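Local coordinates for protein citrate lyase (Yersinia pestis, PDB 3QLL) that is a putative citrate lyase beta subunit, CitE-like, from a virulence operon, and probably has magnesium-dependent lyase activity, at residues Leu186-Ala191 against Ile225-Phe230. Sequence-based numbering, arbitrary orientation.
Sequences LIFGAA and IDAPFF
I187 and I225 form a parallel beta bridge between strands 183-188 and 224-226, the sixth and seventh of the closed eight-stranded barrel of this TIM-barrel-type fold. Two backbone hydrogen bonds flank the pair and illustrate parallel register, in which one residue bonds to both neighbours of its partner: I225 N donates to L186 O at 2.7 Å and F188 N to I225 O at 2.9 Å. That same I225 carbonyl also receives a CA-H...O contact from I187. Both isoleucine side chains emerge on one face of the sheet; CG1 of I187 rests against CB of I225 at 3.8 Å and equally near its CD1, while CG2 of I187 lies 3.7 Å from I225 O.

Beyond the bridge, A227 carries the contact. Its methyl CB sits 3.2 Å from F188 O and packs on A190 CB, in the first turn of helix 190-197, into which G189 leads as N-cap. F188, its CG anti to the backbone N (chi1 -174°), brings CD2 to 4.1 Å from OD1 of D226, ring and carboxylate lying side by side, not stacked, with planes 17° apart. R210 and L213 of helix 203-220 also touch the ring.

OD2 of D226 forms a salt bridge with K253 and OD1 one with R210, so this buried charge is matched on both oxygens. The side chains of I187 and F188 lie about 7 Å from those of R107 and E165, predicted substrate- and magnesium-binding residues respectively, placing these strand ends beside the presumed active site. Within segment 225-230, D226 OD1 also accepts a weak, bent hydrogen bond from A227 N at 2.8 Å.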
loop_
_atom_site.group_PDB
_atom_site.type_symbol
_atom_site.label_atom_id
_atom_site.label_comp_id
_atom_site.label_asym_id
_atom_site.label_seq_id
_atom_site.Cartn_x
_atom_site.Cartn_y
_atom_site.Cartn_z
ATOM N N LEU A 186 -10.655 -11.434 10.595
ATOM C CA LEU A 186 -9.824 -10.426 11.234
ATOM C C LEU A 186 -10.598 -9.089 11.372
ATOM O O LEU A 186 -11.203 -8.602 10.411
ATOM C CB LEU A 186 -8.552 -10.214 10.431
ATOM C CG LEU A 186 -7.559 -11.376 10.406
ATOM C CD1 LEU A 186 -6.419 -11.067 9.439
ATOM C CD2 LEU A 186 -7.002 -11.660 11.842
ATOM N N ILE A 187 -10.500 -8.479 12.540
ATOM C CA ILE A 187 -11.057 -7.177 12.786
ATOM C C ILE A 187 -9.937 -6.113 12.642
ATOM O O ILE A 187 -8.787 -6.357 13.012
ATOM C CB ILE A 187 -11.686 -7.089 14.214
ATOM C CG1 ILE A 187 -12.827 -8.095 14.356
ATOM C CG2 ILE A 187 -12.190 -5.694 14.509
ATOM C CD1 ILE A 187 -13.297 -8.289 15.769
ATOM N N PHE A 188 -10.243 -4.992 11.989
ATOM C CA PHE A 188 -9.318 -3.860 11.919
ATOM C C PHE A 188 -9.443 -3.044 13.173
ATOM O O PHE A 188 -10.554 -2.694 13.599
ATOM C CB PHE A 188 -9.650 -2.978 10.731
ATOM C CG PHE A 188 -8.666 -1.851 10.491
ATOM C CD1 PHE A 188 -7.306 -2.107 10.355
ATOM C CD2 PHE A 188 -9.115 -0.538 10.351
ATOM C CE1 PHE A 188 -6.397 -1.076 10.099
ATOM C CE2 PHE A 188 -8.205 0.508 10.098
ATOM C CZ PHE A 188 -6.850 0.238 9.972
ATOM N N GLY A 189 -8.325 -2.703 13.789
ATOM C CA GLY A 189 -8.420 -1.824 14.953
ATOM C C GLY A 189 -7.934 -0.421 14.585
ATOM O O GLY A 189 -6.769 -0.076 14.864
ATOM N N ALA A 190 -8.812 0.382 13.973
ATOM C CA ALA A 190 -8.434 1.710 13.444
ATOM C C ALA A 190 -7.848 2.644 14.516
ATOM O O ALA A 190 -6.795 3.250 14.290
ATOM C CB ALA A 190 -9.631 2.384 12.730
ATOM N N ALA A 191 -8.477 2.723 15.675
ATOM C CA ALA A 191 -8.054 3.695 16.707
ATOM C C ALA A 191 -6.616 3.387 17.209
ATOM O O ALA A 191 -5.826 4.297 17.391
ATOM C CB ALA A 191 -9.054 3.743 17.879
ATOM N N ILE A 225 -13.318 -7.698 9.018
ATOM C CA ILE A 225 -14.298 -6.970 9.789
ATOM C C ILE A 225 -13.822 -5.575 10.139
ATOM O O ILE A 225 -12.838 -5.425 10.860
ATOM C CB ILE A 225 -14.649 -7.714 11.072
ATOM C CG1 ILE A 225 -15.079 -9.149 10.738
ATOM C CG2 ILE A 225 -15.739 -6.958 11.832
ATOM C CD1 ILE A 225 -14.955 -10.092 11.897
ATOM N N ASP A 226 -14.558 -4.563 9.678
ATOM C CA ASP A 226 -14.144 -3.190 9.911
ATOM C C ASP A 226 -14.226 -2.779 11.394
ATOM O O ASP A 226 -15.044 -3.311 12.185
ATOM C CB ASP A 226 -14.951 -2.217 9.042
ATOM C CG ASP A 226 -14.316 -0.820 8.981
ATOM O OD1 ASP A 226 -13.072 -0.691 9.192
ATOM O OD2 ASP A 226 -15.065 0.142 8.703
ATOM N N ALA A 227 -13.360 -1.815 11.716
ATOM C CA ALA A 227 -13.309 -1.139 12.989
ATOM C C ALA A 227 -14.651 -0.530 13.349
ATOM O O ALA A 227 -15.454 -0.221 12.468
ATOM C CB ALA A 227 -12.219 -0.070 12.968
ATOM N N PRO A 228 -14.897 -0.377 14.660
ATOM C CA PRO A 228 -16.075 0.370 15.112
ATOM C C PRO A 228 -15.929 1.859 14.795
ATOM O O PRO A 228 -14.817 2.394 14.869
ATOM C CB PRO A 228 -16.085 0.153 16.632
ATOM C CG PRO A 228 -14.683 -0.237 16.991
ATOM C CD PRO A 228 -14.094 -0.920 15.775
ATOM N N PHE A 229 -17.049 2.525 14.524
ATOM C CA PHE A 229 -17.030 3.961 14.327
ATOM C C PHE A 229 -17.268 4.567 15.683
ATOM O O PHE A 229 -18.226 4.202 16.362
ATOM C CB PHE A 229 -18.117 4.381 13.332
ATOM C CG PHE A 229 -18.083 5.841 12.954
ATOM C CD1 PHE A 229 -17.115 6.348 12.105
ATOM C CD2 PHE A 229 -19.088 6.703 13.401
ATOM C CE1 PHE A 229 -17.101 7.712 11.755
ATOM C CE2 PHE A 229 -19.092 8.056 13.060
ATOM C CZ PHE A 229 -18.096 8.559 12.234
ATOM N N PHE A 230 -16.421 5.518 16.053
ATOM C CA PHE A 230 -16.404 6.104 17.401
ATOM C C PHE A 230 -17.645 6.960 17.735
ATOM O O PHE A 230 -18.236 6.780 18.799
ATOM C CB PHE A 230 -15.114 6.933 17.612
ATOM C CG PHE A 230 -15.056 8.221 16.804
ATOM C CD1 PHE A 230 -15.114 8.189 15.414
ATOM C CD2 PHE A 230 -14.955 9.461 17.431
ATOM C CE1 PHE A 230 -15.076 9.363 14.665
ATOM C CE2 PHE A 230 -14.911 10.642 16.682
ATOM C CZ PHE A 230 -14.970 10.588 15.297
#